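Local coordinates for protein isomaltodextranase (Arthrobacter globiformis, PDB 5AWQ) that hydrolyses alpha-1,6-glucosidic linkages in polysaccharides such as dextran, releasing successive isomaltose units from the non-reducing chain ends, at residues Asp316-Ser321 / Trp357-Lys362; Glu327-Met332 / Gly353-Val358; Tyr124-Trp129 / Asp201-Tyr206. All coordinates share one frame; numbering follows the deposited sequence.

Contact 1 of 3, residues Asp316-Ser321 / Trp357-Lys362; sequences DFMRAS and WVYTNK
The phenol ring of Tyr359 points into a bend of the 316-321 segment, where Met318 takes one flank and Ala320 the other. Met318 and Tyr359 run past each other in opposite directions, so the thioether lies beside the ring rather than on it: SD sits 5.2 Å from the ring centroid, 89° off the normal, an edge-on Met-aromatic contact. With CG turned beside the backbone N (chi1 -69°) and the next bond extended, the Met318 chain reaches out along the ring's rim. A bend at chi3 then brings the methyl back, leaving CE 3.7 Å from Tyr359 CE1. Nearer the phenol end, Met318 CB also lies 3.8 Å from Tyr359 CE1.

On the Ala320 flank the methyl comes in obliquely, CB 3.9 Å from Tyr359 CZ, and the same CB rests 4.1 Å from Val358 CG2. That valine methyl covers one face of the neighbouring tyrosine, 3.5 Å above the ring centre, so Val358 and Ala320 together block movement of the ring toward that side.

The hydroxyl is buried but has a firm polar partner: Tyr359 OH is hydrogen-bonded to Asp347 OD1, which also receives the backbone N-H of Ala320. One carboxylate oxygen thus ties both segments to the same point. A phenylalanine at Tyr359 would probably leave Asp347 OD1 with one mate fewer and the ring held at this end by packing alone.

Met318 makes backbone hydrogen bonds to Ala344 and Ala346, which joins the chain following strand 312-314 to strand 343-345 and the residue just after it, where the eight-stranded parallel barrel closes. Met332 and Met333 of helix 326-339 pack on the Met318 side chain, and Ile345 of strand 343-345 touches Tyr359.

Contact 2 of 3, residues Glu327-Met332 / Gly353-Val358; sequences EERKTM and GNNAWV
Arg329, Lys330 and Met332 lie on a regular turn of helix 326-339 that faces the 353-358 loop, and the backbones come nearest at Lys330 and Val358, with 6.2 Å between their CA atoms. The loop closes a tight turn, Val358 N bonding to Asn355 O at 3.1 Å.

Arg329 crosses the Asn355 side chain at about a right angle. Its guanidinium and the amide are 30° from parallel, with ND2 over one guanidinium face. Although Arg329 NE lies 3.2 Å from Asn355 OD1, the angle is too poor for a hydrogen bond; NE pairs instead with Asp326, while NH2 bonds to the carbonyls of Phe323 and Ala320. Asn355 ND2 turns to Ser321 OG. The aliphatic part of the arginine does the packing, CB lying 3.6 Å from Val358 CG1. Next door, Lys330 CG abuts the Trp357 indole edge, 3.7 Å from CZ3, and the lysine tip makes a salt bridge to Glu327 (NZ to OE1 3.3 Å).

From the same helix, Glu328 and Thr331 are hydrogen-bonded to His458, joining this barrel helix to the C-terminal beta-sandwich region, while the loop runs on into helix 362-370.

Contact 3 of 3, residues Tyr124-Trp129 / Asp201-Tyr206; sequences YYNPLW and DFLSWY. With GLC (alpha-D-glucopyranose), chain B.
Leu128 sets its CD2 methyl over one face of the Tyr206 ring, 3.6 Å from the centroid and 15° off the normal, a CH-pi contact. Across the two segments Phe202 works at edges: its CD2 comes to the rim of the Trp129 indole near its plane, 3.7 Å from CZ2, while Asn126 CB covers one indole face and Trp171 stacks on the same indole. The Phe202 ring in turn receives Tyr124 OH at its own edge, and its CZ lies 3.3 Å from O5 of the bound glucose.

Tyr124 OH gives its proton to Asp201 OD2 at 2.6 Å. The carboxylate oxygen sits at the phenol edge, near the ring plane, with the two planes 84° apart; it is met on its anti side, somewhat out of the carboxylate plane. Extended away from its backbone N (chi1 172°), the tyrosine side chain carries its hydroxyl across to the other segment. A weak bond from Phe202 N to Asp201 OD1 steadies the other oxygen.

Behind the carboxylate, Asn126 works with both ends of its amide. ND2 donates to Asp201 O at 2.7 Å, while OD1 accepts from Leu128 N, closing an Asx turn inside the type I beta turn of 126-129. The amide is thereby fixed against flipping, and it buttresses the backbone of Asp201 from the second shell.

Asp201, just past strand 197-200, is assigned as the nucleophile of this glycoside hydrolase family 27 enzyme. Asp201 OD2 lies 3.3 Å from GLC C1, the anomeric carbon, while Asp81, Arg265 and Asp269 hydrogen-bond the glucose. That geometry is consistent with attack by OD2 on C1, the first step of a retaining double displacement, with Tyr124 aiming the attacking oxygen.

Overall arrangement
Along the chain, contact 3 is complete before residues 316-321 begin; contacts 1 and 2 then end on the same stretch after strand 343-345, running up to helix 362-370, and share Trp357 and Val358. Their centres are about 6 Å apart, and Met332 packs on Met318 between them. All three belong to the eight-stranded parallel barrel of the catalytic domain. Contact 3 joins the segments following neighbouring strands 120-124 and 197-200, about 28 Å from contact 1 and about 32 Å from contact 2, centre to centre. Contacts 1 and 2 bring together the chain after strand 312-314, helix 326-339 and the loop after strand 343-345, so they lie where the barrel closes, while contact 3 lies at the sugar site.

Contact 1 of 3, residues Asp316-Ser321 / Trp357-Lys362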
loop_
_atom_site.group_PDB
_atom_site.type_symbol
_atom_site.label_atom_id
_atom_site.label_comp_id
_atom_site.label_asym_id
_atom_site.label_seq_id
_atom_site.Cartn_x
_atom_site.Cartn_y
_atom_site.Cartn_z
ATOM N N ASP A 316 9.600 -2.165 0.170
ATOM C CA ASP A 316 10.669 -2.545 1.089
ATOM C C ASP A 316 11.535 -1.363 1.511
ATOM O O ASP A 316 11.016 -0.270 1.724
ATOM C CB ASP A 316 11.479 -3.751 0.569
ATOM C CG ASP A 316 12.061 -4.597 1.700
ATOM O OD1 ASP A 316 11.451 -4.687 2.780
ATOM O OD2 ASP A 316 13.099 -5.219 1.485
ATOM N N PHE A 317 12.820 -1.581 1.734
ATOM C CA PHE A 317 13.648 -0.570 2.355
ATOM C C PHE A 317 14.553 0.159 1.385
ATOM O O PHE A 317 15.044 -0.418 0.428
ATOM C CB PHE A 317 14.520 -1.217 3.434
ATOM C CG PHE A 317 13.743 -2.048 4.412
ATOM C CD1 PHE A 317 12.583 -1.571 4.987
ATOM C CD2 PHE A 317 14.184 -3.308 4.761
ATOM C CE1 PHE A 317 11.847 -2.351 5.865
ATOM C CE2 PHE A 317 13.472 -4.085 5.662
ATOM C CZ PHE A 317 12.306 -3.600 6.215
ATOM N N MET A 318 14.738 1.443 1.656
ATOM C CA MET A 318 15.676 2.278 0.909
ATOM C C MET A 318 17.032 2.253 1.576
ATOM O O MET A 318 17.162 2.590 2.746
ATOM C CB MET A 318 15.148 3.703 0.828
ATOM C CG MET A 318 13.920 3.806 -0.063
ATOM S SD MET A 318 13.316 5.477 -0.342
ATOM C CE MET A 318 12.627 5.842 1.260
ATOM N N ARG A 319 18.039 1.852 0.805
ATOM C CA ARG A 319 19.428 1.783 1.276
ATOM C C ARG A 319 20.228 2.723 0.372
ATOM O O ARG A 319 20.872 2.301 -0.585
ATOM C CB ARG A 319 19.952 0.341 1.222
ATOM C CG ARG A 319 19.073 -0.679 1.962
ATOM C CD ARG A 319 19.783 -2.004 2.189
ATOM N NE ARG A 319 20.966 -1.771 3.000
ATOM C CZ ARG A 319 22.055 -2.534 3.068
ATOM N NH1 ARG A 319 22.158 -3.692 2.425
ATOM N NH2 ARG A 319 23.065 -2.110 3.810
ATOM N N ALA A 320 20.154 4.014 0.679
ATOM C CA ALA A 320 20.665 5.048 -0.238
ATOM C C ALA A 320 22.112 4.832 -0.579
ATOM O O ALA A 320 22.507 4.979 -1.732
ATOM C CB ALA A 320 20.488 6.425 0.367
ATOM N N SER A 321 22.916 4.487 0.410
ATOM C CA SER A 321 24.359 4.417 0.179
ATOM C C SER A 321 24.805 3.177 -0.597
ATOM O O SER A 321 25.967 3.092 -1.018
ATOM C CB SER A 321 25.128 4.621 1.480
ATOM O OG SER A 321 24.895 5.948 1.929
ATOM N N TRP A 357 19.949 14.101 2.214
ATOM C CA TRP A 357 19.211 14.903 1.260
ATOM C C TRP A 357 18.198 14.111 0.415
ATOM O O TRP A 357 17.159 14.659 0.018
ATOM C CB TRP A 357 20.176 15.665 0.329
ATOM C CG TRP A 357 21.033 14.763 -0.478
ATOM C CD1 TRP A 357 22.282 14.295 -0.161
ATOM C CD2 TRP A 357 20.697 14.184 -1.733
ATOM N NE1 TRP A 357 22.732 13.448 -1.137
ATOM C CE2 TRP A 357 21.783 13.366 -2.122
ATOM C CE3 TRP A 357 19.571 14.267 -2.576
ATOM C CZ2 TRP A 357 21.780 12.642 -3.298
ATOM C CZ3 TRP A 357 19.572 13.546 -3.750
ATOM C CH2 TRP A 357 20.689 12.753 -4.114
ATOM N N VAL A 358 18.498 12.848 0.109
ATOM C CA VAL A 358 17.627 12.090 -0.792
ATOM C C VAL A 358 16.244 11.894 -0.149
ATOM O O VAL A 358 15.235 11.828 -0.846
ATOM C CB VAL A 358 18.214 10.717 -1.202
ATOM C CG1 VAL A 358 19.646 10.784 -1.686
ATOM C CG2 VAL A 358 18.161 9.747 -0.074
ATOM N N TYR A 359 16.224 11.833 1.177
ATOM C CA TYR A 359 15.003 11.568 1.928
ATOM C C TYR A 359 14.250 12.816 2.380
ATOM O O TYR A 359 13.119 12.717 2.868
ATOM C CB TYR A 359 15.359 10.746 3.158
ATOM C CG TYR A 359 16.016 9.417 2.865
ATOM C CD1 TYR A 359 15.388 8.480 2.062
ATOM C CD2 TYR A 359 17.256 9.087 3.390
ATOM C CE1 TYR A 359 15.953 7.255 1.805
ATOM C CE2 TYR A 359 17.848 7.857 3.126
ATOM C CZ TYR A 359 17.177 6.926 2.340
ATOM O OH TYR A 359 17.703 5.666 2.078
ATOM N N THR A 360 14.863 13.991 2.230
ATOM C CA THR A 360 14.366 15.204 2.880
ATOM C C THR A 360 14.063 16.337 1.901
ATOM O O THR A 360 14.076 17.505 2.274
ATOM C CB THR A 360 15.338 15.663 3.973
ATOM O OG1 THR A 360 16.607 15.939 3.380
ATOM C CG2 THR A 360 15.496 14.580 5.043
ATOM N N ASN A 361 13.776 16.001 0.647
ATOM C CA ASN A 361 13.309 17.001 -0.311
ATOM C C ASN A 361 11.849 17.314 0.008
ATOM O O ASN A 361 10.973 16.468 -0.139
ATOM C CB ASN A 361 13.517 16.508 -1.749
ATOM C CG ASN A 361 12.929 17.431 -2.805
ATOM O OD1 ASN A 361 11.913 18.099 -2.590
ATOM N ND2 ASN A 361 13.535 17.426 -3.990
ATOM N N LYS A 362 11.590 18.509 0.526
ATOM C CA LYS A 362 10.268 18.776 1.075
ATOM C C LYS A 362 9.161 18.712 0.028
ATOM O O LYS A 362 8.040 18.322 0.346
ATOM C CB LYS A 362 10.252 20.103 1.840
ATOM C CG LYS A 362 11.109 20.085 3.108
ATOM C CD LYS A 362 11.085 21.442 3.804
ATOM C CE LYS A 362 12.178 21.636 4.855
ATOM N NZ LYS A 362 13.587 21.749 4.343
#

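Contact 2 of 3, residues Glu327-Met332 / Gly353-Val358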
loop_
_atom_site.group_PDB
_atom_site.type_symbol
_atom_site.label_atom_id
_atom_site.label_comp_id
_atom_site.label_asym_id
_atom_site.label_seq_id
_atom_site.Cartn_x
_atom_site.Cartn_y
_atom_site.Cartn_z
ATOM N N GLU A 327 21.996 10.181 -8.959
ATOM C CA GLU A 327 20.825 10.015 -9.825
ATOM C C GLU A 327 20.080 8.718 -9.491
ATOM O O GLU A 327 18.846 8.696 -9.510
ATOM C CB GLU A 327 21.180 10.084 -11.306
ATOM C CG GLU A 327 21.724 11.431 -11.772
ATOM C CD GLU A 327 20.718 12.590 -11.814
ATOM O OE1 GLU A 327 19.480 12.428 -11.643
ATOM O OE2 GLU A 327 21.181 13.730 -12.038
ATOM N N GLU A 328 20.804 7.636 -9.217
ATOM C CA GLU A 328 20.143 6.400 -8.788
ATOM C C GLU A 328 19.408 6.575 -7.465
ATOM O O GLU A 328 18.317 6.033 -7.296
ATOM C CB GLU A 328 21.130 5.232 -8.649
ATOM C CG GLU A 328 21.612 4.661 -9.974
ATOM C CD GLU A 328 22.549 3.478 -9.830
ATOM O OE1 GLU A 328 22.854 3.089 -8.679
ATOM O OE2 GLU A 328 22.949 2.923 -10.875
ATOM N N ARG A 329 20.008 7.311 -6.524
ATOM C CA ARG A 329 19.366 7.545 -5.228
ATOM C C ARG A 329 18.064 8.310 -5.413
ATOM O O ARG A 329 17.041 7.983 -4.794
ATOM C CB ARG A 329 20.282 8.316 -4.273
ATOM C CG ARG A 329 21.413 7.471 -3.700
ATOM C CD ARG A 329 22.403 8.260 -2.852
ATOM N NE ARG A 329 23.654 8.553 -3.550
ATOM C CZ ARG A 329 24.606 7.670 -3.837
ATOM N NH1 ARG A 329 25.714 8.048 -4.465
ATOM N NH2 ARG A 329 24.473 6.388 -3.517
ATOM N N LYS A 330 18.071 9.321 -6.277
ATOM C CA LYS A 330 16.842 10.060 -6.572
ATOM C C LYS A 330 15.776 9.146 -7.190
ATOM O O LYS A 330 14.588 9.207 -6.855
ATOM C CB LYS A 330 17.132 11.253 -7.491
ATOM C CG LYS A 330 17.810 12.406 -6.756
ATOM C CD LYS A 330 18.093 13.596 -7.661
ATOM C CE LYS A 330 19.232 13.397 -8.614
ATOM N NZ LYS A 330 19.529 14.710 -9.248
ATOM N N THR A 331 16.182 8.290 -8.110
ATOM C CA THR A 331 15.248 7.339 -8.720
ATOM C C THR A 331 14.604 6.373 -7.712
ATOM O O THR A 331 13.395 6.156 -7.743
ATOM C CB THR A 331 15.947 6.605 -9.870
ATOM O OG1 THR A 331 16.217 7.575 -10.901
ATOM C CG2 THR A 331 15.106 5.484 -10.411
ATOM N N MET A 332 15.408 5.850 -6.809
ATOM C CA MET A 332 14.929 5.014 -5.708
ATOM C C MET A 332 13.801 5.731 -4.946
ATOM O O MET A 332 12.692 5.207 -4.794
ATOM C CB MET A 332 16.114 4.702 -4.773
ATOM C CG MET A 332 15.744 4.023 -3.462
ATOM S SD MET A 332 17.035 4.194 -2.210
ATOM C CE MET A 332 16.857 5.912 -1.806
ATOM N N GLY A 353 26.211 8.745 5.454
ATOM C CA GLY A 353 27.184 9.617 4.786
ATOM C C GLY A 353 26.601 10.998 4.519
ATOM O O GLY A 353 26.012 11.603 5.401
ATOM N N ASN A 354 26.754 11.487 3.288
ATOM C CA ASN A 354 26.142 12.746 2.895
ATOM C C ASN A 354 24.933 12.447 2.024
ATOM O O ASN A 354 24.767 13.076 1.004
ATOM C CB ASN A 354 27.089 13.650 2.075
ATOM C CG ASN A 354 28.553 13.555 2.474
ATOM O OD1 ASN A 354 28.930 13.578 3.657
ATOM N ND2 ASN A 354 29.403 13.481 1.456
ATOM N N ASN A 355 24.093 11.490 2.420
ATOM C CA ASN A 355 22.915 11.146 1.607
ATOM C C ASN A 355 21.566 11.478 2.246
ATOM O O ASN A 355 20.539 11.151 1.680
ATOM C CB ASN A 355 22.938 9.662 1.199
ATOM C CG ASN A 355 23.956 9.372 0.127
ATOM O OD1 ASN A 355 24.140 10.170 -0.788
ATOM N ND2 ASN A 355 24.595 8.217 0.217
ATOM N N ALA A 356 21.557 12.161 3.387
ATOM C CA ALA A 356 20.292 12.539 4.033
ATOM C C ALA A 356 19.362 13.287 3.091
ATOM O O ALA A 356 18.144 13.127 3.143
ATOM C CB ALA A 356 20.548 13.380 5.284
ATOM N N TRP A 357 19.949 14.101 2.214
ATOM C CA TRP A 357 19.211 14.903 1.260
ATOM C C TRP A 357 18.198 14.111 0.415
ATOM O O TRP A 357 17.159 14.659 0.018
ATOM C CB TRP A 357 20.176 15.665 0.329
ATOM C CG TRP A 357 21.033 14.763 -0.478
ATOM C CD1 TRP A 357 22.282 14.295 -0.161
ATOM C CD2 TRP A 357 20.697 14.184 -1.733
ATOM N NE1 TRP A 357 22.732 13.448 -1.137
ATOM C CE2 TRP A 357 21.783 13.366 -2.122
ATOM C CE3 TRP A 357 19.571 14.267 -2.576
ATOM C CZ2 TRP A 357 21.780 12.642 -3.298
ATOM C CZ3 TRP A 357 19.572 13.546 -3.750
ATOM C CH2 TRP A 357 20.689 12.753 -4.114
ATOM N N VAL A 358 18.498 12.848 0.109
ATOM C CA VAL A 358 17.627 12.090 -0.792
ATOM C C VAL A 358 16.244 11.894 -0.149
ATOM O O VAL A 358 15.235 11.828 -0.846
ATOM C CB VAL A 358 18.214 10.717 -1.202
ATOM C CG1 VAL A 358 19.646 10.784 -1.686
ATOM C CG2 VAL A 358 18.161 9.747 -0.074
#

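Contact 3 of 3, residues Tyr124-Trp129 / Asp201-Tyr206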
loop_
_atom_site.group_PDB
_atom_site.type_symbol
_atom_site.label_atom_id
_atom_site.label_comp_id
_atom_site.label_asym_id
_atom_site.label_seq_id
_atom_site.Cartn_x
_atom_site.Cartn_y
_atom_site.Cartn_z
ATOM N N TYR A 124 8.359 -5.479 14.141
ATOM C CA TYR A 124 8.294 -6.656 13.273
ATOM C C TYR A 124 8.036 -7.869 14.166
ATOM O O TYR A 124 8.873 -8.252 14.985
ATOM C CB TYR A 124 9.627 -6.794 12.529
ATOM C CG TYR A 124 9.878 -8.038 11.696
ATOM C CD1 TYR A 124 10.231 -9.253 12.289
ATOM C CD2 TYR A 124 9.865 -7.969 10.295
ATOM C CE1 TYR A 124 10.523 -10.362 11.522
ATOM C CE2 TYR A 124 10.165 -9.087 9.528
ATOM C CZ TYR A 124 10.502 -10.268 10.147
ATOM O OH TYR A 124 10.813 -11.385 9.397
ATOM N N TYR A 125 6.865 -8.469 14.016
ATOM C CA TYR A 125 6.604 -9.776 14.636
ATOM C C TYR A 125 5.400 -10.426 13.989
ATOM O O TYR A 125 4.519 -9.735 13.475
ATOM C CB TYR A 125 6.423 -9.686 16.168
ATOM C CG TYR A 125 6.907 -10.952 16.849
ATOM C CD1 TYR A 125 8.255 -11.193 16.983
ATOM C CD2 TYR A 125 6.012 -11.931 17.309
ATOM C CE1 TYR A 125 8.725 -12.352 17.561
ATOM C CE2 TYR A 125 6.475 -13.103 17.894
ATOM C CZ TYR A 125 7.830 -13.307 18.020
ATOM O OH TYR A 125 8.295 -14.470 18.602
ATOM N N ASN A 126 5.357 -11.758 14.030
ATOM C CA ASN A 126 4.247 -12.528 13.521
ATOM C C ASN A 126 3.557 -13.174 14.720
ATOM O O ASN A 126 4.165 -13.967 15.449
ATOM C CB ASN A 126 4.745 -13.580 12.517
ATOM C CG ASN A 126 3.613 -14.335 11.870
ATOM O OD1 ASN A 126 2.561 -14.564 12.490
ATOM N ND2 ASN A 126 3.802 -14.737 10.614
ATOM N N PRO A 127 2.293 -12.803 14.969
ATOM C CA PRO A 127 1.594 -13.301 16.154
ATOM C C PRO A 127 1.191 -14.776 16.074
ATOM O O PRO A 127 0.577 -15.291 17.010
ATOM C CB PRO A 127 0.381 -12.394 16.240
ATOM C CG PRO A 127 0.081 -12.031 14.821
ATOM C CD PRO A 127 1.425 -11.968 14.122
ATOM N N LEU A 128 1.552 -15.456 14.987
ATOM C CA LEU A 128 1.436 -16.917 14.894
ATOM C C LEU A 128 2.723 -17.608 15.307
ATOM O O LEU A 128 2.773 -18.836 15.311
ATOM C CB LEU A 128 1.036 -17.357 13.477
ATOM C CG LEU A 128 -0.475 -17.369 13.205
ATOM C CD1 LEU A 128 -1.110 -16.006 13.342
ATOM C CD2 LEU A 128 -0.744 -17.921 11.815
ATOM N N TRP A 129 3.762 -16.856 15.661
ATOM C CA TRP A 129 4.962 -17.456 16.223
ATOM C C TRP A 129 4.739 -17.691 17.706
ATOM O O TRP A 129 4.208 -16.815 18.409
ATOM C CB TRP A 129 6.212 -16.597 16.045
ATOM C CG TRP A 129 6.848 -16.651 14.685
ATOM C CD1 TRP A 129 6.916 -17.720 13.848
ATOM C CD2 TRP A 129 7.530 -15.581 14.027
ATOM N NE1 TRP A 129 7.601 -17.378 12.705
ATOM C CE2 TRP A 129 8.004 -16.079 12.797
ATOM C CE3 TRP A 129 7.825 -14.253 14.372
ATOM C CZ2 TRP A 129 8.716 -15.294 11.898
ATOM C CZ3 TRP A 129 8.530 -13.466 13.450
ATOM C CH2 TRP A 129 8.962 -13.994 12.237
ATOM N N ASP A 201 5.654 -10.951 8.997
ATOM C CA ASP A 201 6.414 -11.641 7.963
ATOM C C ASP A 201 6.233 -13.147 8.061
ATOM O O ASP A 201 5.719 -13.673 9.046
ATOM C CB ASP A 201 7.903 -11.284 8.109
ATOM C CG ASP A 201 8.719 -11.491 6.839
ATOM O OD1 ASP A 201 8.152 -11.832 5.788
ATOM O OD2 ASP A 201 9.941 -11.251 6.933
ATOM N N PHE A 202 6.627 -13.822 6.979
ATOM C CA PHE A 202 6.724 -15.273 6.918
ATOM C C PHE A 202 5.373 -15.993 6.878
ATOM O O PHE A 202 5.338 -17.199 7.010
ATOM C CB PHE A 202 7.635 -15.829 8.026
ATOM C CG PHE A 202 9.089 -15.570 7.775
ATOM C CD1 PHE A 202 9.782 -16.335 6.843
ATOM C CD2 PHE A 202 9.756 -14.567 8.441
ATOM C CE1 PHE A 202 11.110 -16.128 6.614
ATOM C CE2 PHE A 202 11.088 -14.328 8.188
ATOM C CZ PHE A 202 11.762 -15.106 7.270
ATOM N N LEU A 203 4.270 -15.298 6.588
ATOM C CA LEU A 203 3.014 -16.035 6.465
ATOM C C LEU A 203 2.925 -16.945 5.234
ATOM O O LEU A 203 2.169 -17.895 5.285
ATOM C CB LEU A 203 1.785 -15.153 6.564
ATOM C CG LEU A 203 1.511 -14.569 7.950
ATOM C CD1 LEU A 203 0.465 -13.468 7.819
ATOM C CD2 LEU A 203 1.046 -15.650 8.928
ATOM N N SER A 204 3.683 -16.705 4.163
ATOM C CA SER A 204 3.682 -17.657 3.040
ATOM C C SER A 204 4.380 -18.959 3.462
ATOM O O SER A 204 3.928 -20.059 3.121
ATOM C CB SER A 204 4.297 -17.055 1.771
ATOM O OG SER A 204 4.241 -17.984 0.702
ATOM N N TRP A 205 5.461 -18.853 4.227
ATOM C CA TRP A 205 6.076 -20.060 4.814
ATOM C C TRP A 205 5.102 -20.790 5.737
ATOM O O TRP A 205 5.033 -22.016 5.706
ATOM C CB TRP A 205 7.359 -19.730 5.579
ATOM C CG TRP A 205 8.519 -19.338 4.718
ATOM C CD1 TRP A 205 8.472 -18.825 3.458
ATOM C CD2 TRP A 205 9.908 -19.410 5.070
ATOM N NE1 TRP A 205 9.735 -18.560 3.012
ATOM C CE2 TRP A 205 10.643 -18.907 3.973
ATOM C CE3 TRP A 205 10.606 -19.854 6.200
ATOM C CZ2 TRP A 205 12.041 -18.836 3.971
ATOM C CZ3 TRP A 205 11.997 -19.781 6.201
ATOM C CH2 TRP A 205 12.699 -19.275 5.097
ATOM N N TYR A 206 4.390 -20.053 6.578
ATOM C CA TYR A 206 3.315 -20.640 7.391
ATOM C C TYR A 206 2.317 -21.402 6.542
ATOM O O TYR A 206 2.001 -22.562 6.817
ATOM C CB TYR A 206 2.589 -19.552 8.178
ATOM C CG TYR A 206 1.286 -20.023 8.791
ATOM C CD1 TYR A 206 1.282 -20.780 9.957
ATOM C CD2 TYR A 206 0.068 -19.735 8.193
ATOM C CE1 TYR A 206 0.093 -21.206 10.516
ATOM C CE2 TYR A 206 -1.127 -20.166 8.757
ATOM C CZ TYR A 206 -1.098 -20.908 9.916
ATOM O OH TYR A 206 -2.299 -21.361 10.460
HETATM C C1 GLC B . 12.383 -12.269 4.942
HETATM C C2 GLC B . 11.808 -10.923 4.529
HETATM C C3 GLC B . 12.768 -9.766 4.791
HETATM C C4 GLC B . 13.246 -9.801 6.241
HETATM C C5 GLC B . 13.845 -11.185 6.500
HETATM C C6 GLC B . 14.331 -11.369 7.938
HETATM O O2 GLC B . 11.464 -10.991 3.150
HETATM O O3 GLC B . 12.164 -8.518 4.468
HETATM O O4 GLC B . 14.224 -8.792 6.457
HETATM O O5 GLC B . 12.892 -12.211 6.257
HETATM O O6 GLC B . 15.072 -12.585 8.020
#